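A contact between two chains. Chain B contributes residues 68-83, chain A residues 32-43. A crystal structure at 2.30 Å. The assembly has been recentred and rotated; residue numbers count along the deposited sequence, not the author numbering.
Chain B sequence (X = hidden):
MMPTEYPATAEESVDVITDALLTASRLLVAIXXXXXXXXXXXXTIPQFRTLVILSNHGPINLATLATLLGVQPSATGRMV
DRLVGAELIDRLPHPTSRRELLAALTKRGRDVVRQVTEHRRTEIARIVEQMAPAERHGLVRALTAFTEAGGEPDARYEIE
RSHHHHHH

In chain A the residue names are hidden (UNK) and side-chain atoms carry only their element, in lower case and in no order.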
# COMPACT_ATOMS: atom_id res chain seq x y z
N LEU B 68 2.47 -13.53 9.03
CA LEU B 68 3.14 -12.92 7.89
C LEU B 68 2.44 -11.65 7.45
O LEU B 68 3.10 -10.67 7.09
CB LEU B 68 3.25 -13.90 6.73
CG LEU B 68 4.21 -15.09 6.87
CD1 LEU B 68 4.02 -16.03 5.70
CD2 LEU B 68 5.67 -14.66 6.98
N LEU B 69 1.12 -11.63 7.52
CA LEU B 69 0.35 -10.41 7.26
C LEU B 69 0.57 -9.32 8.31
O LEU B 69 0.49 -8.13 7.98
CB LEU B 69 -1.14 -10.71 7.16
CG LEU B 69 -1.67 -10.95 5.76
CD1 LEU B 69 -2.95 -11.76 5.86
CD2 LEU B 69 -1.92 -9.64 5.01
N GLY B 70 0.82 -9.72 9.56
CA GLY B 70 0.86 -8.79 10.69
C GLY B 70 -0.54 -8.30 11.03
O GLY B 70 -0.73 -7.16 11.44
N VAL B 71 -1.52 -9.18 10.82
CA VAL B 71 -2.93 -8.89 11.07
C VAL B 71 -3.47 -9.88 12.10
O VAL B 71 -2.97 -11.00 12.21
CB VAL B 71 -3.75 -8.97 9.74
CG1 VAL B 71 -5.25 -8.87 9.98
CG2 VAL B 71 -3.30 -7.88 8.79
N GLN B 72 -4.48 -9.45 12.86
CA GLN B 72 -5.18 -10.29 13.83
C GLN B 72 -5.83 -11.51 13.14
O GLN B 72 -6.40 -11.36 12.06
CB GLN B 72 -6.21 -9.44 14.59
CG GLN B 72 -7.57 -10.11 14.84
CD GLN B 72 -8.65 -9.13 15.33
OE1 GLN B 72 -8.77 -8.00 14.82
NE2 GLN B 72 -9.44 -9.56 16.32
N PRO B 73 -5.72 -12.71 13.74
CA PRO B 73 -6.23 -13.95 13.12
C PRO B 73 -7.73 -13.96 12.76
O PRO B 73 -8.09 -14.49 11.70
CB PRO B 73 -5.91 -15.04 14.16
CG PRO B 73 -5.61 -14.31 15.42
CD PRO B 73 -5.07 -12.98 15.03
N SER B 74 -8.59 -13.40 13.61
CA SER B 74 -10.03 -13.38 13.34
C SER B 74 -10.32 -12.69 12.01
O SER B 74 -11.06 -13.21 11.17
CB SER B 74 -10.80 -12.68 14.45
OG SER B 74 -10.75 -13.42 15.65
N ALA B 75 -9.70 -11.52 11.84
CA ALA B 75 -9.80 -10.72 10.63
C ALA B 75 -9.18 -11.44 9.44
O ALA B 75 -9.76 -11.44 8.37
CB ALA B 75 -9.16 -9.36 10.84
N THR B 76 -8.01 -12.04 9.63
CA THR B 76 -7.38 -12.85 8.58
C THR B 76 -8.35 -13.95 8.10
O THR B 76 -8.58 -14.10 6.90
CB THR B 76 -6.07 -13.51 9.08
OG1 THR B 76 -5.25 -12.54 9.72
CG2 THR B 76 -5.29 -14.10 7.92
N GLY B 77 -8.91 -14.68 9.05
CA GLY B 77 -9.85 -15.74 8.73
C GLY B 77 -11.00 -15.24 7.89
O GLY B 77 -11.37 -15.89 6.92
N ARG B 78 -11.56 -14.09 8.26
CA ARG B 78 -12.64 -13.45 7.52
C ARG B 78 -12.27 -13.04 6.10
O ARG B 78 -13.06 -13.25 5.18
CB ARG B 78 -13.20 -12.25 8.29
CG ARG B 78 -14.33 -12.61 9.24
CD ARG B 78 -14.70 -11.45 10.13
NE ARG B 78 -13.71 -11.23 11.18
CZ ARG B 78 -13.59 -10.11 11.89
NH1 ARG B 78 -14.39 -9.08 11.67
NH2 ARG B 78 -12.65 -10.02 12.83
N MSE B 79 -11.08 -12.47 5.90
CA MSE B 79 -10.66 -12.07 4.56
C MSE B 79 -10.26 -13.24 3.65
O MSE B 79 -10.35 -13.13 2.44
CB MSE B 79 -9.62 -10.94 4.56
CG MSE B 79 -8.23 -11.31 5.06
SE MSE B 79 -7.03 -9.71 5.23
CE MSE B 79 -8.08 -8.61 6.54
N VAL B 80 -9.83 -14.35 4.24
CA VAL B 80 -9.60 -15.57 3.47
C VAL B 80 -10.95 -16.14 3.01
O VAL B 80 -11.09 -16.52 1.85
CB VAL B 80 -8.78 -16.63 4.27
CG1 VAL B 80 -8.69 -17.95 3.51
CG2 VAL B 80 -7.39 -16.13 4.52
N ASP B 81 -11.94 -16.16 3.90
CA ASP B 81 -13.30 -16.56 3.53
C ASP B 81 -13.82 -15.79 2.31
O ASP B 81 -14.39 -16.39 1.39
CB ASP B 81 -14.28 -16.35 4.70
CG ASP B 81 -14.06 -17.34 5.83
OD1 ASP B 81 -13.57 -18.46 5.57
OD2 ASP B 81 -14.41 -16.99 6.98
N ARG B 82 -13.61 -14.48 2.31
CA ARG B 82 -14.05 -13.60 1.23
C ARG B 82 -13.32 -13.94 -0.07
O ARG B 82 -13.93 -14.02 -1.13
CB ARG B 82 -13.82 -12.13 1.59
CG ARG B 82 -14.79 -11.60 2.61
CD ARG B 82 -14.71 -10.09 2.77
NE ARG B 82 -15.32 -9.66 4.03
CZ ARG B 82 -14.64 -9.40 5.15
NH1 ARG B 82 -13.31 -9.49 5.17
NH2 ARG B 82 -15.29 -9.04 6.25
N LEU B 83 -12.02 -14.12 0.03
CA LEU B 83 -11.20 -14.43 -1.13
C LEU B 83 -11.49 -15.82 -1.67
O LEU B 83 -11.36 -16.09 -2.87
CB LEU B 83 -9.71 -14.24 -0.83
CG LEU B 83 -9.28 -12.80 -0.61
CD1 LEU B 83 -7.79 -12.71 -0.33
CD2 LEU B 83 -9.65 -11.92 -1.79
N UNK A 32 1.47 -1.13 4.50
CA UNK A 32 0.13 -0.55 4.46
C UNK A 32 -0.95 -1.56 4.81
O UNK A 32 -1.87 -1.24 5.57
c UNK A 32 -0.14 0.08 3.10
o UNK A 32 0.84 1.05 2.82
N UNK A 33 -0.85 -2.78 4.27
CA UNK A 33 -1.81 -3.83 4.55
C UNK A 33 -1.91 -4.14 6.04
O UNK A 33 -3.00 -4.19 6.61
c UNK A 33 -1.47 -5.08 3.77
N UNK A 34 -0.75 -4.34 6.66
CA UNK A 34 -0.64 -4.45 8.11
C UNK A 34 -1.34 -3.28 8.84
O UNK A 34 -2.12 -3.50 9.76
c UNK A 34 1.71 -3.06 10.45
c UNK A 34 1.11 -4.15 9.92
c UNK A 34 0.83 -4.54 8.51
n UNK A 34 0.73 -4.93 10.99
c UNK A 34 1.10 -4.35 12.11
n UNK A 34 1.69 -3.21 11.81
N UNK A 35 -1.09 -2.05 8.40
CA UNK A 35 -1.61 -0.86 9.07
C UNK A 35 -3.12 -0.69 8.88
O UNK A 35 -3.84 -0.44 9.85
c UNK A 35 -0.89 0.38 8.57
o UNK A 35 0.47 0.34 8.94
N UNK A 36 -3.58 -0.81 7.65
CA UNK A 36 -4.99 -0.62 7.35
C UNK A 36 -5.87 -1.67 8.05
O UNK A 36 -6.84 -1.32 8.72
c UNK A 36 -4.48 0.57 5.20
c UNK A 36 -4.23 0.40 3.72
c UNK A 36 -5.24 -0.60 5.83
c UNK A 36 -6.71 -0.46 5.53
N UNK A 37 -5.49 -2.94 7.92
CA UNK A 37 -6.24 -4.07 8.47
C UNK A 37 -6.35 -4.04 9.99
O UNK A 37 -7.38 -4.44 10.54
c UNK A 37 -5.61 -5.37 8.02
N UNK A 38 -5.30 -3.60 10.65
CA UNK A 38 -5.27 -3.46 12.10
C UNK A 38 -6.33 -2.48 12.60
O UNK A 38 -6.87 -2.66 13.69
c UNK A 38 -2.78 -4.82 13.79
o UNK A 38 -2.07 -5.08 12.82
c UNK A 38 -3.90 -2.97 12.54
c UNK A 38 -3.46 -3.48 13.89
n UNK A 38 -2.98 -5.68 14.79
N UNK A 39 -6.59 -1.45 11.80
CA UNK A 39 -7.52 -0.39 12.15
C UNK A 39 -8.91 -0.65 11.57
O UNK A 39 -9.90 -0.48 12.28
c UNK A 39 -7.99 2.10 12.01
c UNK A 39 -5.64 1.30 12.37
c UNK A 39 -6.99 1.00 11.70
N UNK A 40 -8.99 -1.07 10.31
CA UNK A 40 -10.27 -1.36 9.63
C UNK A 40 -10.10 -2.42 8.55
O UNK A 40 -9.58 -2.16 7.46
o UNK A 40 -12.82 -1.30 8.37
c UNK A 40 -10.86 -0.07 9.05
c UNK A 40 -12.34 -0.19 8.70
o UNK A 40 -13.04 0.84 8.74
N UNK A 41 -10.57 -3.63 8.84
CA UNK A 41 -10.32 -4.77 7.97
C UNK A 41 -11.14 -4.74 6.67
O UNK A 41 -10.88 -5.50 5.75
o UNK A 41 -12.01 -7.55 10.98
c UNK A 41 -12.32 -7.57 9.77
c UNK A 41 -10.60 -6.08 8.72
o UNK A 41 -12.82 -8.57 9.20
c UNK A 41 -12.08 -6.34 8.96
N UNK A 42 -12.13 -3.84 6.62
CA UNK A 42 -13.05 -3.78 5.49
C UNK A 42 -12.80 -2.62 4.53
O UNK A 42 -13.10 -2.73 3.34
c UNK A 42 -14.91 -4.94 6.75
n UNK A 42 -14.54 -6.12 6.24
c UNK A 42 -14.49 -3.70 6.00
o UNK A 42 -15.56 -4.85 7.79
N UNK A 43 -12.27 -1.51 5.03
CA UNK A 43 -12.14 -0.30 4.23
C UNK A 43 -11.41 -0.58 2.91
O UNK A 43 -10.44 -1.35 2.88
c UNK A 43 -10.01 0.57 5.31
c UNK A 43 -11.48 0.84 5.06
c UNK A 43 -11.73 2.21 4.41
c UNK A 43 -11.37 3.39 5.30
O HOH W 1 -11.27 -9.32 7.10
O HOH W 2 -16.24 -7.94 9.20

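Position 32 of chain A has one side-chain carbon, then one oxygen. It does not reach chain B. A hydroxyl on CB makes it A:Ser32.

Position 33 has a single side-chain carbon, which points toward chain B. Its backbone O lies 4.3 Å from B:Val71 CG2. This is A:Ala33.

Position 34 has one carbon, then a five-membered ring of three carbons and two nitrogens. One ring nitrogen sits 2.7 Å from B:Gly70 O. Only an imidazole fits, so this is A:His34. The nitrogen is A:His34 ND1, and it donates a hydrogen bond to B:Gly70 O near the plane of the ring.

Position 35 has one carbon and one oxygen, and its CB points away from chain B. It is A:Ser35.

Position 36 has four carbons, forked at the first, with one arm two carbons long. It is out of reach of chain B. This is A:Ile36.

Position 37 has one carbon. That CB lies 3.5 Å from B:Val71 CG2 and 4.3 Å from B:Met79 CE. It is A:Ala37.

Position 38 has three carbons, the third carrying one oxygen and one nitrogen. The chain end comes near B:Gly70. The primary amide and chain length give A:Gln38.

Position 39 has three carbons, forked at the first, and makes no contact. It is A:Val39.

Position 40 has two carbons, the second carrying two oxygens. It does not touch chain B. It is A:Asp40.

Position 41 has three carbons, the third carrying two oxygens. One oxygen is 2.9 Å from B:Arg78 NH1, and the other is 3.9 Å from B:Arg82 NH2. Three carbons ending in a carboxylate give A:Glu41; its charge suits the two arginines.

Position 42 has two carbons, the second carrying one oxygen and one nitrogen. The nitrogen lies 3.0 Å from B:Arg82 NH2. It is A:Asn42. Both atoms are donors, so they form no hydrogen bond. The backbone N of A:Asn42 donates to A:Asp40 OD1 at 3.2 Å.

Position 43 has four carbons, forked at the first, with one two-carbon arm. It does not reach chain B. It is A:Ile43.

The contact has three parts. A:His34 binds the backbone of B:Gly70, whose positive phi follows the end of a helix. A CB on B:Gly70 would clash with A:His34 ND1. Next, A:Ala37 packs against B:Val71 and B:Met79, a selenomethionine. Finally, A:Glu41 forms a salt bridge to B:Arg78 and a long one to B:Arg82. Water 1 joins A:Glu41 OE2, B:Ala75 O and B:Arg82 NH1.

Chain A 32-43: SAHSIAQVDENI
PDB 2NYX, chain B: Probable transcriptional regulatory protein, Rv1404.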